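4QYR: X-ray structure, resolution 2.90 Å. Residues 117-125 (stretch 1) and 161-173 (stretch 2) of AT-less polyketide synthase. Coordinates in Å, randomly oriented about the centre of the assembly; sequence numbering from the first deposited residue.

Stretch 1 (117-125) TGVYFGVSG
Stretch 2, residues 161-173: DVHGPSEPVDTAC

The contact is a parallel pairing of two neighbouring β-strands, held chiefly by a regular ladder of main-chain hydrogen bonds and extended beyond each end of strand 166-169 by loop residues. The N-to-C directions of the two strands differ by 16°, their axes approach to 4.3 Å, and 694 Å² of surface is buried between the stretches, both sides summed.

Register follows from the CA-CA distances: Val119 pairs with Ser166 at 4.7 Å, Tyr120 with Glu167 at 4.9 Å, Phe121 with Pro168 at 4.8 Å and Gly122 with Val169 at 4.3 Å. The backbone of stretch 1 is extended here, with phi/psi of -137/117 at Val119, -130/109 at Tyr120, -128/128 at Phe121 and -89/141 at Gly122. Opposite them lie Ser166 (-119/107), Glu167 (-136/133), Pro168 (-71/151) and Val169 (-122/126).

The hydrogen bonds show the parallel pattern, in which one residue reaches two residues of the partner stretch. Val119 N donates to Pro165 O at 2.8 Å (170°), and Val119 O accepts from Glu167 N at 2.8 Å (169°). Phe121 N then donates to Glu167 O at 2.9 Å (163°), while Phe121 O accepts from Val169 N at 2.7 Å (151°). Val123 N to Val169 O, 2.9 Å and 160°, continues the ladder. Pro168 has no amide hydrogen, but its place in the register demands none: the bonds beside it use Glu167 O and Val169 N. CA-H...O contacts fill the intervals, the shortest being Pro168 CA to Phe121 O at 3.1 Å.

At the N-terminal end, Gly164 N makes a weak bond to Thr117 O (3.1 Å, 131°). A water reinforces this junction, donating to Thr117 O at 2.8 Å and to Gly164 O at 2.7 Å. Gly164 CA lies 4.0 Å from Gly118 CA; an ideal CB on Gly164 would fall 2.5 Å from Thr117 C and 2.6 Å from Gly118 N, so this close approach leaves no room for a side chain. Val162 (chi1 m) points toward stretch 1, bringing its CG2 within 3.2 Å of Thr117 O and 4.4 Å of Val119 CG2.

Side chains alternate between the sheet's faces. Tyr120, Glu167 and Val169 share one. Tyr120 (chi1 -46°, chi2 -101°) has Pro165 O over one ring face, and its CE1 lies 3.4 Å from Glu167 OE1, an oblique approach. Glu167 takes chi1 -72°, chi2 147° and chi3 -9°. Val119 (t), Ser166 (t), Phe121 and Pro168 occupy the other face; Phe121, with chi1 -148° between wells and chi2 103°, leads its ring away from stretch 2. Val123 (p) packs CG1 against Pro168 CB at 4.1 Å.

Past the ladder, Ser124 (m) places OG 3.1 Å from Asp170 OD1, though another acceptor is within reach of its proton. Asp170 (chi1 -170°, chi2 -2°) accepts at OD1 from Ala172 N, 3.3 Å away, tying the following turn to the same carboxylate oxygen.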

# COMPACT_ATOMS: atom_id res chain seq x y z
N THR A 117 14.75 -8.69 -0.45
CA THR A 117 13.62 -9.20 0.29
C THR A 117 12.62 -8.09 0.47
O THR A 117 12.96 -6.99 0.92
CB THR A 117 14.06 -9.73 1.65
OG1 THR A 117 14.80 -10.93 1.45
CG2 THR A 117 12.85 -10.03 2.52
N GLY A 118 11.37 -8.38 0.10
CA GLY A 118 10.30 -7.41 0.22
C GLY A 118 9.62 -7.50 1.57
O GLY A 118 9.65 -8.53 2.23
N VAL A 119 8.99 -6.41 1.96
CA VAL A 119 8.33 -6.33 3.25
C VAL A 119 6.99 -5.64 3.08
O VAL A 119 6.94 -4.48 2.69
CB VAL A 119 9.16 -5.55 4.26
CG1 VAL A 119 8.35 -5.32 5.53
CG2 VAL A 119 10.50 -6.27 4.53
N TYR A 120 5.92 -6.37 3.36
CA TYR A 120 4.55 -5.88 3.14
C TYR A 120 3.75 -6.10 4.41
O TYR A 120 3.46 -7.23 4.76
CB TYR A 120 3.89 -6.61 1.98
CG TYR A 120 4.77 -6.71 0.77
CD1 TYR A 120 4.62 -5.86 -0.31
CD2 TYR A 120 5.77 -7.67 0.70
CE1 TYR A 120 5.42 -5.97 -1.43
CE2 TYR A 120 6.58 -7.80 -0.40
CZ TYR A 120 6.41 -6.95 -1.47
OH TYR A 120 7.25 -7.09 -2.56
N PHE A 121 3.42 -5.03 5.11
CA PHE A 121 2.87 -5.20 6.44
C PHE A 121 1.56 -4.41 6.57
O PHE A 121 1.50 -3.22 6.26
CB PHE A 121 3.89 -4.74 7.47
CG PHE A 121 3.83 -5.48 8.75
CD1 PHE A 121 4.77 -6.47 9.03
CD2 PHE A 121 2.85 -5.20 9.68
CE1 PHE A 121 4.71 -7.18 10.23
CE2 PHE A 121 2.80 -5.91 10.89
CZ PHE A 121 3.73 -6.89 11.16
N GLY A 122 0.50 -5.08 7.02
CA GLY A 122 -0.80 -4.43 7.07
C GLY A 122 -0.98 -3.74 8.39
O GLY A 122 -0.58 -4.28 9.43
N VAL A 123 -1.59 -2.56 8.36
CA VAL A 123 -1.77 -1.73 9.55
C VAL A 123 -2.80 -0.66 9.22
O VAL A 123 -2.80 -0.14 8.10
CB VAL A 123 -0.43 -1.09 9.98
CG1 VAL A 123 0.20 -0.38 8.80
CG2 VAL A 123 -0.64 -0.12 11.11
N SER A 124 -3.68 -0.32 10.15
CA SER A 124 -4.75 0.64 9.85
C SER A 124 -4.82 1.87 10.75
O SER A 124 -5.02 2.97 10.28
CB SER A 124 -6.10 -0.05 9.86
OG SER A 124 -6.18 -0.99 8.79
N GLY A 125 -4.69 1.69 12.06
CA GLY A 125 -4.94 2.80 12.95
C GLY A 125 -3.72 3.53 13.44
O GLY A 125 -2.65 2.95 13.57
N ASP A 161 18.31 -4.84 6.71
CA ASP A 161 19.13 -4.46 5.56
C ASP A 161 18.71 -5.19 4.28
O ASP A 161 19.53 -5.82 3.62
CB ASP A 161 20.62 -4.69 5.84
CG ASP A 161 21.53 -4.20 4.70
OD1 ASP A 161 21.25 -3.13 4.11
OD2 ASP A 161 22.53 -4.90 4.40
N VAL A 162 17.44 -5.11 3.93
CA VAL A 162 17.01 -5.65 2.66
C VAL A 162 16.48 -4.53 1.74
O VAL A 162 16.22 -3.43 2.20
CB VAL A 162 15.95 -6.70 2.87
CG1 VAL A 162 16.48 -7.73 3.79
CG2 VAL A 162 14.73 -6.04 3.46
N HIS A 163 16.34 -4.82 0.44
CA HIS A 163 16.13 -3.78 -0.56
C HIS A 163 14.95 -4.04 -1.48
O HIS A 163 14.83 -3.39 -2.52
CB HIS A 163 17.38 -3.64 -1.41
CG HIS A 163 18.60 -3.34 -0.61
ND1 HIS A 163 19.53 -4.32 -0.28
CD2 HIS A 163 19.04 -2.20 -0.04
CE1 HIS A 163 20.48 -3.77 0.45
NE2 HIS A 163 20.21 -2.49 0.62
N GLY A 164 14.11 -4.99 -1.12
CA GLY A 164 12.91 -5.23 -1.88
C GLY A 164 11.97 -4.09 -1.57
O GLY A 164 12.28 -3.25 -0.74
N PRO A 165 10.81 -4.04 -2.22
CA PRO A 165 9.79 -3.05 -1.86
C PRO A 165 9.39 -3.16 -0.39
O PRO A 165 9.17 -4.28 0.09
CB PRO A 165 8.62 -3.43 -2.76
CG PRO A 165 9.26 -4.06 -3.93
CD PRO A 165 10.45 -4.81 -3.42
N SER A 166 9.28 -2.01 0.29
CA SER A 166 8.88 -1.93 1.69
C SER A 166 7.59 -1.11 1.83
O SER A 166 7.60 0.10 1.69
CB SER A 166 9.98 -1.29 2.53
OG SER A 166 9.71 -1.36 3.93
N GLU A 167 6.48 -1.77 2.11
CA GLU A 167 5.19 -1.10 2.11
C GLU A 167 4.31 -1.46 3.30
O GLU A 167 4.16 -2.63 3.65
CB GLU A 167 4.44 -1.42 0.82
CG GLU A 167 5.04 -0.72 -0.38
CD GLU A 167 4.92 -1.53 -1.67
OE1 GLU A 167 4.52 -2.73 -1.59
OE2 GLU A 167 5.21 -0.95 -2.75
N PRO A 168 3.73 -0.44 3.93
CA PRO A 168 2.52 -0.68 4.71
C PRO A 168 1.36 -0.97 3.78
O PRO A 168 1.33 -0.52 2.63
CB PRO A 168 2.32 0.62 5.47
CG PRO A 168 3.00 1.63 4.65
CD PRO A 168 4.12 0.97 3.91
N VAL A 169 0.41 -1.75 4.26
CA VAL A 169 -0.82 -1.98 3.52
C VAL A 169 -2.02 -1.56 4.37
O VAL A 169 -2.15 -2.00 5.53
CB VAL A 169 -0.96 -3.43 3.11
CG1 VAL A 169 -2.34 -3.66 2.54
CG2 VAL A 169 0.12 -3.80 2.11
N ASP A 170 -2.87 -0.70 3.82
CA ASP A 170 -4.07 -0.25 4.54
C ASP A 170 -5.29 -0.46 3.66
O ASP A 170 -5.66 0.43 2.90
CB ASP A 170 -3.98 1.22 4.96
CG ASP A 170 -5.10 1.65 5.92
OD1 ASP A 170 -5.98 0.81 6.24
OD2 ASP A 170 -5.13 2.83 6.35
N THR A 171 -5.90 -1.64 3.76
CA THR A 171 -7.16 -1.89 3.07
C THR A 171 -8.24 -2.16 4.11
O THR A 171 -9.21 -2.89 3.85
CB THR A 171 -7.04 -3.06 2.08
OG1 THR A 171 -6.78 -4.26 2.81
CG2 THR A 171 -5.93 -2.80 1.08
N ALA A 172 -8.02 -1.57 5.29
CA ALA A 172 -8.86 -1.74 6.47
C ALA A 172 -8.82 -3.18 6.97
O ALA A 172 -7.78 -3.68 7.34
CB ALA A 172 -10.29 -1.30 6.18
N CYS A 173 -9.96 -3.84 6.98
CA CYS A 173 -10.10 -5.11 7.70
C CYS A 173 -9.41 -6.27 6.98
O CYS A 173 -9.29 -7.36 7.52
CB CYS A 173 -11.59 -5.40 7.91
SG CYS A 173 -12.50 -3.94 8.52
O HOH W 1 12.54 -4.32 1.75